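Local coordinates for A-type flavoprotein (Giardia intestinalis, PDB 2Q9U) that binds FMN and a mu-oxo-diiron centre and scavenges O2, probably by passing electrons from the flavin to the iron site, at residues A[316-319]-A[323-326]; A[268-273]-A[312-317]. All blocks are in the same frame, centred on the assembly; numbering follows the deposited sequence.

In the fold
Both contacts lie in the flavodoxin-like part of the chain, where five parallel strands run in the order 2-1-3-4-5. From the N terminus, the loop after strand 258-263 leads into helix 269-283, whose first turn is half of interaction 2. The chain then passes through strand 287-292 and helix 298-306, and the end of strand 310-314 with the loop after it (312-317) returns to that turn, closing a loop with 38 residues between its segments. Interaction 1 follows at once and shares P316 and T317: its loop, with three residues between 316-319 and 323-326, closes on the start of helix 324-336. The two contacts are therefore consecutive, overlapping at P316-T317, and both touch FMN; their centres lie about 10 Å apart.

Interaction 1 (A[316-319]-A[323-326]). With FMN (flavin mononucleotide), chain F; NO3 (nitrate ion), chain D.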
loop_
_atom_site.group_PDB
_atom_site.type_symbol
_atom_site.label_atom_id
_atom_site.label_comp_id
_atom_site.label_asym_id
_atom_site.label_seq_id
_atom_site.Cartn_x
_atom_site.Cartn_y
_atom_site.Cartn_z
ATOM N N PRO A 316 -2.763 17.217 15.278
ATOM C CA PRO A 316 -3.872 18.173 15.377
ATOM C C PRO A 316 -5.083 17.555 16.041
ATOM O O PRO A 316 -5.192 16.316 16.159
ATOM C CB PRO A 316 -4.173 18.524 13.898
ATOM C CG PRO A 316 -3.709 17.352 13.120
ATOM C CD PRO A 316 -2.454 16.872 13.881
ATOM N N THR A 317 -5.989 18.412 16.516
ATOM C CA THR A 317 -7.262 17.940 17.032
ATOM C C THR A 317 -8.145 17.524 15.850
ATOM O O THR A 317 -8.383 18.301 14.912
ATOM C CB THR A 317 -7.954 18.997 17.936
ATOM O OG1 THR A 317 -7.162 19.199 19.122
ATOM C CG2 THR A 317 -9.342 18.511 18.376
ATOM N N LEU A 318 -8.580 16.270 15.884
ATOM C CA LEU A 318 -9.525 15.759 14.908
ATOM C C LEU A 318 -10.729 15.241 15.682
ATOM O O LEU A 318 -10.588 14.297 16.480
ATOM C CB LEU A 318 -8.883 14.632 14.089
ATOM C CG LEU A 318 -9.751 13.944 13.009
ATOM C CD1 LEU A 318 -10.280 14.944 11.956
ATOM C CD2 LEU A 318 -8.952 12.808 12.326
ATOM N N ASN A 319 -11.885 15.879 15.473
ATOM C CA ASN A 319 -13.151 15.472 16.099
ATOM C C ASN A 319 -12.988 15.300 17.597
ATOM O O ASN A 319 -13.324 14.243 18.144
ATOM C CB ASN A 319 -13.690 14.178 15.463
ATOM C CG ASN A 319 -13.827 14.289 13.940
ATOM O OD1 ASN A 319 -14.201 15.336 13.427
ATOM N ND2 ASN A 319 -13.497 13.219 13.230
ATOM N N MET A 323 -5.521 12.313 16.346
ATOM C CA MET A 323 -5.744 11.514 15.129
ATOM C C MET A 323 -5.649 10.016 15.473
ATOM O O MET A 323 -4.820 9.634 16.323
ATOM C CB MET A 323 -4.757 11.916 14.037
ATOM C CG MET A 323 -5.047 13.345 13.481
ATOM S SD MET A 323 -3.944 13.823 12.130
ATOM C CE MET A 323 -4.584 12.770 10.819
ATOM N N PRO A 324 -6.520 9.161 14.843
ATOM C CA PRO A 324 -6.541 7.720 15.112
ATOM C C PRO A 324 -5.159 7.074 14.972
ATOM O O PRO A 324 -4.828 6.183 15.761
ATOM C CB PRO A 324 -7.505 7.179 14.032
ATOM C CG PRO A 324 -8.473 8.356 13.796
ATOM C CD PRO A 324 -7.542 9.548 13.839
ATOM N N SER A 325 -4.355 7.513 13.991
ATOM C CA SER A 325 -3.010 6.924 13.760
ATOM C C SER A 325 -2.083 7.126 14.979
ATOM O O SER A 325 -1.266 6.239 15.355
ATOM C CB SER A 325 -2.370 7.512 12.502
ATOM O OG SER A 325 -2.210 8.923 12.640
ATOM N N VAL A 326 -2.237 8.269 15.626
ATOM C CA VAL A 326 -1.427 8.570 16.817
ATOM C C VAL A 326 -1.933 7.770 18.029
ATOM O O VAL A 326 -1.116 7.310 18.847
ATOM C CB VAL A 326 -1.334 10.106 17.056
ATOM C CG1 VAL A 326 -0.520 10.475 18.336
ATOM C CG2 VAL A 326 -0.709 10.777 15.848
HETATM N N1 FMN F . -10.202 21.488 15.459
HETATM C C2 FMN F . -10.687 21.413 16.731
HETATM O O2 FMN F . -10.317 22.244 17.577
HETATM N N3 FMN F . -11.609 20.438 17.060
HETATM C C4 FMN F . -12.026 19.497 16.132
HETATM O O4 FMN F . -12.739 18.577 16.529
HETATM C C4A FMN F . -11.520 19.559 14.820
HETATM N N5 FMN F . -11.922 18.669 13.830
HETATM C C5A FMN F . -11.395 18.793 12.548
HETATM C C6 FMN F . -11.787 17.904 11.542
HETATM C C7 FMN F . -11.263 18.007 10.241
HETATM C C7M FMN F . -11.873 17.156 9.158
HETATM C C8 FMN F . -10.345 19.010 9.935
HETATM C C8M FMN F . -9.676 19.090 8.585
HETATM C C9 FMN F . -9.955 19.901 10.934
HETATM C C9A FMN F . -10.472 19.801 12.239
HETATM N N10 FMN F . -10.071 20.688 13.237
HETATM C C10 FMN F . -10.609 20.582 14.502
HETATM C "C1'" FMN F . -9.087 21.787 12.970
HETATM C "C2'" FMN F . -7.650 21.277 12.895
HETATM O "O2'" FMN F . -7.174 20.807 14.154
HETATM C "C3'" FMN F . -6.839 22.431 12.299
HETATM O "O3'" FMN F . -7.152 22.489 10.916
HETATM C "C4'" FMN F . -5.337 22.297 12.444
HETATM O "O4'" FMN F . -4.721 23.528 12.090
HETATM C "C5'" FMN F . -4.775 21.206 11.541
HETATM O "O5'" FMN F . -3.418 20.980 11.881
HETATM P P FMN F . -2.427 20.456 10.751
HETATM O O1P FMN F . -1.201 19.945 11.487
HETATM O O2P FMN F . -3.133 19.360 10.006
HETATM O O3P FMN F . -2.047 21.566 9.785
HETATM N N NO3 D . -5.635 8.789 10.620
HETATM O O1 NO3 D . -5.675 7.407 10.363
HETATM O O2 NO3 D . -6.216 9.680 9.722
HETATM O O3 NO3 D . -4.993 9.288 11.747
#
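M323 meets P316 through its sulfur: SD of M323 lies 3.7 Å from CG of P316 and almost as near to CD of the same ring, the two side chains running obliquely past each other. One bond earlier along the methionine, CG of M323 packs at 4.1 Å from CB of L318. The leucine crosses it at about a right angle; its CG is anti to the backbone N (chi1 179°), and the further turn at chi2 (58°) sends one methyl to P324 and the other to the flavin. CD2 touches CD of P324 at 3.9 Å, whereas CD1 lies off the flavin plane at the benzenoid rim, 3.3 Å from C6 of FMN. O2' of FMN donates a hydrogen bond of 2.9 Å to O of T317. Further out, M323 is the N-cap of helix 324-336, its backbone N bonded to S315 OG, while OG1 of T317 is hydrogen-bonded to the backbone N atoms of R355 and A356. A nitrate, probably from the crystallisation liquor, accepts a 2.9 Å bond at O3 from N of S325. The three side-chain contacts are all apolar and no hydrogen bond joins the segments; the seam thus backs the flavin loop by packing, while T317 spends its polar atoms on cofactor and 355-356.

Interaction 2 (A[268-273]-A[312-317]); sequences GTTHRM and AFASPT. With FMN (flavin mononucleotide), chain F.
A314, the last residue of strand 310-314, presents CB to the first turn of helix 269-283, where CG2 of T270 lies 3.7 Å away. This methyl stands anti to the backbone N of T270 (chi1 -55°, measured to OG1), a rotation that turns it to the strand and leaves the hydroxyl for the phosphate. At S315 the backbone N is grazed by the same methyl, but the side chain starts away from the helix; its OG donates a 2.7 Å bond to O of P316, 17° from the carbonyl plane. P316 then brings CD to 3.7 Å from OG1 of T270, while its CB sits 3.3 Å from O5' of FMN, so the ring packs beside the phosphate ester. T317 ends the segment with CG2 3.3 Å from N3 of FMN, over the face of the pyrimidine part of the flavin.

Across from this strand end, T270 grips O1P of FMN twice, through N and through OG1 at 2.7 Å, and T269 does likewise with O3P, its N-H bond being 2.9 Å long at 158°. OG1 of T270 is bonded to A349 N as well, which ties the hydroxyl to the neighbouring strand. The turn between strand 258-263 and helix 269-283, whose N-H groups and threonine hydroxyls hold the phosphate, is the phosphate-binding loop of the flavodoxin fold, here packed on the C-terminal end of strand 310-314.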
loop_
_atom_site.group_PDB
_atom_site.type_symbol
_atom_site.label_atom_id
_atom_site.label_comp_id
_atom_site.label_asym_id
_atom_site.label_seq_id
_atom_site.Cartn_x
_atom_site.Cartn_y
_atom_site.Cartn_z
ATOM N N GLY A 268 -0.374 20.064 7.615
ATOM C CA GLY A 268 1.087 20.255 7.620
ATOM C C GLY A 268 1.656 21.275 8.598
ATOM O O GLY A 268 2.874 21.409 8.690
ATOM N N THR A 269 0.812 21.990 9.338
ATOM C CA THR A 269 1.357 22.969 10.303
ATOM C C THR A 269 1.973 22.295 11.536
ATOM O O THR A 269 3.011 22.754 12.042
ATOM C CB THR A 269 0.356 24.081 10.716
ATOM O OG1 THR A 269 -0.712 23.524 11.487
ATOM C CG2 THR A 269 -0.209 24.802 9.456
ATOM N N THR A 270 1.337 21.220 12.018
ATOM C CA THR A 270 1.924 20.420 13.108
ATOM C C THR A 270 3.260 19.811 12.638
ATOM O O THR A 270 4.239 19.724 13.403
ATOM C CB THR A 270 0.978 19.309 13.639
ATOM O OG1 THR A 270 -0.271 19.876 14.052
ATOM C CG2 THR A 270 1.604 18.608 14.851
ATOM N N HIS A 271 3.288 19.386 11.378
ATOM C CA HIS A 271 4.536 18.933 10.733
ATOM C C HIS A 271 5.656 19.992 10.712
ATOM O O HIS A 271 6.804 19.693 11.059
ATOM C CB HIS A 271 4.267 18.426 9.320
ATOM C CG HIS A 271 5.497 17.940 8.634
ATOM N ND1 HIS A 271 5.943 16.643 8.751
ATOM C CD2 HIS A 271 6.421 18.592 7.879
ATOM C CE1 HIS A 271 7.071 16.508 8.074
ATOM N NE2 HIS A 271 7.381 17.671 7.537
ATOM N N ARG A 272 5.350 21.219 10.302
ATOM C CA ARG A 272 6.368 22.282 10.281
ATOM C C ARG A 272 6.892 22.617 11.692
ATOM O O ARG A 272 8.091 22.841 11.879
ATOM C CB ARG A 272 5.846 23.559 9.624
ATOM C CG ARG A 272 6.896 24.695 9.551
ATOM C CD ARG A 272 7.949 24.360 8.497
ATOM N NE ARG A 272 9.137 25.235 8.490
ATOM C CZ ARG A 272 10.145 25.193 9.368
ATOM N NH1 ARG A 272 10.133 24.369 10.413
ATOM N NH2 ARG A 272 11.167 26.017 9.206
ATOM N N MET A 273 6.004 22.637 12.674
ATOM C CA MET A 273 6.450 22.856 14.050
ATOM C C MET A 273 7.353 21.708 14.504
ATOM O O MET A 273 8.345 21.924 15.231
ATOM C CB MET A 273 5.276 22.998 14.991
ATOM C CG MET A 273 4.494 24.253 14.771
ATOM S SD MET A 273 5.332 25.641 15.534
ATOM C CE MET A 273 4.768 25.369 17.224
ATOM N N ALA A 312 8.803 12.895 21.430
ATOM C CA ALA A 312 7.634 13.783 21.355
ATOM C C ALA A 312 6.532 13.142 20.499
ATOM O O ALA A 312 6.826 12.459 19.500
ATOM C CB ALA A 312 8.038 15.169 20.792
ATOM N N PHE A 313 5.279 13.338 20.920
ATOM C CA PHE A 313 4.127 12.913 20.147
ATOM C C PHE A 313 3.241 14.109 19.834
ATOM O O PHE A 313 2.986 14.972 20.700
ATOM C CB PHE A 313 3.323 11.865 20.898
ATOM C CG PHE A 313 3.911 10.471 20.810
ATOM C CD1 PHE A 313 5.084 10.147 21.515
ATOM C CD2 PHE A 313 3.309 9.498 20.031
ATOM C CE1 PHE A 313 5.648 8.862 21.449
ATOM C CE2 PHE A 313 3.851 8.182 19.981
ATOM C CZ PHE A 313 5.032 7.878 20.682
ATOM N N ALA A 314 2.743 14.144 18.607
ATOM C CA ALA A 314 2.020 15.321 18.153
ATOM C C ALA A 314 0.880 14.935 17.236
ATOM O O ALA A 314 0.972 13.960 16.504
ATOM C CB ALA A 314 2.960 16.277 17.455
ATOM N N SER A 315 -0.179 15.731 17.292
ATOM C CA SER A 315 -1.336 15.562 16.414
ATOM C C SER A 315 -2.170 16.840 16.435
ATOM O O SER A 315 -2.311 17.453 17.496
ATOM C CB SER A 315 -2.215 14.396 16.922
ATOM O OG SER A 315 -3.441 14.319 16.225
ATOM N N PRO A 316 -2.763 17.217 15.278
ATOM C CA PRO A 316 -3.872 18.173 15.377
ATOM C C PRO A 316 -5.083 17.555 16.041
ATOM O O PRO A 316 -5.192 16.316 16.159
ATOM C CB PRO A 316 -4.173 18.524 13.898
ATOM C CG PRO A 316 -3.709 17.352 13.120
ATOM C CD PRO A 316 -2.454 16.872 13.881
ATOM N N THR A 317 -5.989 18.412 16.516
ATOM C CA THR A 317 -7.262 17.940 17.032
ATOM C C THR A 317 -8.145 17.524 15.850
ATOM O O THR A 317 -8.383 18.301 14.912
ATOM C CB THR A 317 -7.954 18.997 17.936
ATOM O OG1 THR A 317 -7.162 19.199 19.122
ATOM C CG2 THR A 317 -9.342 18.511 18.376
HETATM N N1 FMN F . -10.202 21.488 15.459
HETATM C C2 FMN F . -10.687 21.413 16.731
HETATM O O2 FMN F . -10.317 22.244 17.577
HETATM N N3 FMN F . -11.609 20.438 17.060
HETATM C C4 FMN F . -12.026 19.497 16.132
HETATM O O4 FMN F . -12.739 18.577 16.529
HETATM C C4A FMN F . -11.520 19.559 14.820
HETATM N N5 FMN F . -11.922 18.669 13.830
HETATM C C5A FMN F . -11.395 18.793 12.548
HETATM C C6 FMN F . -11.787 17.904 11.542
HETATM C C7 FMN F . -11.263 18.007 10.241
HETATM C C7M FMN F . -11.873 17.156 9.158
HETATM C C8 FMN F . -10.345 19.010 9.935
HETATM C C8M FMN F . -9.676 19.090 8.585
HETATM C C9 FMN F . -9.955 19.901 10.934
HETATM C C9A FMN F . -10.472 19.801 12.239
HETATM N N10 FMN F . -10.071 20.688 13.237
HETATM C C10 FMN F . -10.609 20.582 14.502
HETATM C "C1'" FMN F . -9.087 21.787 12.970
HETATM C "C2'" FMN F . -7.650 21.277 12.895
HETATM O "O2'" FMN F . -7.174 20.807 14.154
HETATM C "C3'" FMN F . -6.839 22.431 12.299
HETATM O "O3'" FMN F . -7.152 22.489 10.916
HETATM C "C4'" FMN F . -5.337 22.297 12.444
HETATM O "O4'" FMN F . -4.721 23.528 12.090
HETATM C "C5'" FMN F . -4.775 21.206 11.541
HETATM O "O5'" FMN F . -3.418 20.980 11.881
HETATM P P FMN F . -2.427 20.456 10.751
HETATM O O1P FMN F . -1.201 19.945 11.487
HETATM O O2P FMN F . -3.133 19.360 10.006
HETATM O O3P FMN F . -2.047 21.566 9.785
#